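Local coordinates for protein endo-1,3-beta-glucanase, family GH16 (Zobellia galactanivorans, PDB 4BPZ) that probably hydrolyses 1,3-beta-linked glucans such as algal laminarin, as a calcium-binding endo-glucanase domain of glycoside hydrolase family 16, at residues Gly175-Thr180 / Asp203-Tyr208. The protein carries 1 engineered substitution. Sequence-based numbering, arbitrary orientation.
Sequences GTTPIT and DDTLVY
The one aromatic ring in this contact, that of Tyr-208, meets Gly-175 obliquely at its CD1 corner: Gly-175 N lies 3.5 Å from Tyr-208 CD1, and Gly-175 CA is also within van der Waals range of that carbon. The fit depends on the bare glycine, since a beta carbon built on Gly-175 would come to 2.6 Å from Val-207 O, a clash. Val-207 CG1, anti to its backbone N (chi1 -173°), lies over one face of the Gly-175 to Thr-176 peptide, 3.7 Å from Gly-175 O. CG2 of Val-207 and CG2 of Thr-177 stand 3.8 Å apart, the two side chains crossing at about a right angle. An alanine at Val-207 would remove both methyls and would probably leave a gap facing the Gly-175 carbonyl and the Thr-177 methyl. Farther along, Thr-177 OG1 rests 3.7 Å from Thr-205 CG2.

No direct hydrogen bond joins the segments; two waters bridge them. One donates to both Thr-176 O and Val-207 O, the latter at 2.8 Å; the second donates to Leu-206 O and is hydrogen-bonded to Thr-177 OG1. The axes of 175-178 and 205-208 approach to 5.7 Å, with N-to-C directions 148° apart, yet Gly-175 and Thr-177 are backbone hydrogen-bonded to Ala-158 and Thr-156, and Val-207 to Val-200. The contact is thus side-chain and water-mediated packing between unpaired strands, away from the glucan pocket, made largely by the residues of a classic beta bulge, Val-207 and Tyr-208, which both face Val-200, within the beta-sandwich (jelly-roll) fold of family 16.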
loop_
_atom_site.group_PDB
_atom_site.type_symbol
_atom_site.label_atom_id
_atom_site.label_comp_id
_atom_site.label_asym_id
_atom_site.label_seq_id
_atom_site.Cartn_x
_atom_site.Cartn_y
_atom_site.Cartn_z
ATOM N N GLY A 175 11.362 9.932 -4.088
ATOM C CA GLY A 175 12.664 9.422 -4.505
ATOM C C GLY A 175 12.597 7.952 -4.824
ATOM O O GLY A 175 11.556 7.282 -4.689
ATOM N N THR A 176 13.734 7.429 -5.209
ATOM C CA THR A 176 13.896 5.994 -5.479
ATOM C C THR A 176 15.228 5.538 -4.885
ATOM O O THR A 176 16.120 6.370 -4.574
ATOM C CB THR A 176 13.944 5.594 -6.988
ATOM O OG1 THR A 176 15.103 6.226 -7.536
ATOM C CG2 THR A 176 12.699 6.005 -7.648
ATOM N N THR A 177 15.393 4.265 -4.747
ATOM C CA THR A 177 16.634 3.736 -4.262
ATOM C C THR A 177 16.903 2.400 -4.838
ATOM O O THR A 177 15.999 1.643 -5.133
ATOM C CB THR A 177 16.652 3.711 -2.704
ATOM O OG1 THR A 177 17.984 3.831 -2.238
ATOM C CG2 THR A 177 15.891 2.516 -2.101
ATOM N N PRO A 178 18.165 2.020 -5.038
ATOM C CA PRO A 178 18.451 0.683 -5.584
ATOM C C PRO A 178 18.140 -0.385 -4.579
ATOM O O PRO A 178 18.292 -0.241 -3.339
ATOM C CB PRO A 178 19.972 0.721 -5.901
ATOM C CG PRO A 178 20.411 2.058 -5.770
ATOM C CD PRO A 178 19.358 2.891 -5.100
ATOM N N ILE A 179 17.727 -1.533 -5.056
ATOM C CA ILE A 179 17.497 -2.698 -4.208
ATOM C C ILE A 179 18.019 -3.940 -4.879
ATOM O O ILE A 179 17.933 -4.045 -6.125
ATOM C CB ILE A 179 15.956 -2.870 -3.880
ATOM C CG1 ILE A 179 15.707 -3.959 -2.798
ATOM C CG2 ILE A 179 15.107 -3.105 -5.074
ATOM C CD1 ILE A 179 14.320 -3.962 -2.172
ATOM N N THR A 180 18.566 -4.854 -4.089
ATOM C CA THR A 180 19.063 -6.148 -4.549
ATOM C C THR A 180 18.207 -7.286 -4.039
ATOM O O THR A 180 17.850 -7.313 -2.860
ATOM C CB THR A 180 20.513 -6.384 -4.004
ATOM O OG1 THR A 180 21.299 -5.388 -4.629
ATOM C CG2 THR A 180 21.023 -7.818 -4.273
ATOM N N ASP A 203 15.400 -0.521 4.586
ATOM C CA ASP A 203 16.369 -0.924 5.586
ATOM C C ASP A 203 16.872 0.402 6.267
ATOM O O ASP A 203 16.068 1.127 6.818
ATOM C CB ASP A 203 17.429 -1.847 4.966
ATOM C CG ASP A 203 16.787 -3.136 4.471
ATOM O OD1 ASP A 203 15.888 -3.674 5.140
ATOM O OD2 ASP A 203 17.303 -3.660 3.504
ATOM N N ASP A 204 18.158 0.706 6.194
ATOM C CA ASP A 204 18.651 1.933 6.807
ATOM C C ASP A 204 18.944 3.047 5.826
ATOM O O ASP A 204 19.514 4.045 6.267
ATOM C CB ASP A 204 19.908 1.585 7.614
ATOM C CG ASP A 204 19.596 0.629 8.738
ATOM O OD1 ASP A 204 18.529 0.697 9.423
ATOM O OD2 ASP A 204 20.411 -0.279 8.956
ATOM N N THR A 205 18.538 2.918 4.592
ATOM C CA THR A 205 18.756 3.961 3.570
ATOM C C THR A 205 17.555 4.822 3.503
ATOM O O THR A 205 16.456 4.297 3.290
ATOM C CB THR A 205 19.043 3.264 2.234
ATOM O OG1 THR A 205 20.187 2.405 2.385
ATOM C CG2 THR A 205 19.342 4.325 1.142
ATOM N N LEU A 206 17.740 6.127 3.616
ATOM C CA LEU A 206 16.632 7.048 3.419
ATOM C C LEU A 206 16.286 7.111 1.953
ATOM O O LEU A 206 17.136 7.389 1.112
ATOM C CB LEU A 206 17.036 8.409 3.963
ATOM C CG LEU A 206 15.899 9.461 3.832
ATOM C CD1 LEU A 206 14.824 9.252 4.886
ATOM C CD2 LEU A 206 16.488 10.897 3.954
ATOM N N VAL A 207 15.014 6.856 1.637
ATOM C CA VAL A 207 14.545 7.011 0.269
ATOM C C VAL A 207 14.096 8.431 0.033
ATOM O O VAL A 207 14.442 9.052 -0.991
ATOM C CB VAL A 207 13.428 5.985 -0.056
ATOM C CG1 VAL A 207 13.106 6.062 -1.504
ATOM C CG2 VAL A 207 13.869 4.572 0.317
ATOM N N TYR A 208 13.342 8.979 0.963
ATOM C CA TYR A 208 12.923 10.382 0.845
ATOM C C TYR A 208 12.499 10.873 2.240
ATOM O O TYR A 208 11.923 10.109 3.021
ATOM C CB TYR A 208 11.746 10.552 -0.149
ATOM C CG TYR A 208 11.634 11.948 -0.698
ATOM C CD1 TYR A 208 12.435 12.363 -1.762
ATOM C CD2 TYR A 208 10.754 12.884 -0.148
ATOM C CE1 TYR A 208 12.368 13.661 -2.243
ATOM C CE2 TYR A 208 10.639 14.194 -0.617
ATOM C CZ TYR A 208 11.457 14.579 -1.724
ATOM O OH TYR A 208 11.355 15.812 -2.247
HETATM O O HOH W 1 16.718 8.420 -2.485
HETATM O O HOH W 2 18.069 6.703 -1.425
#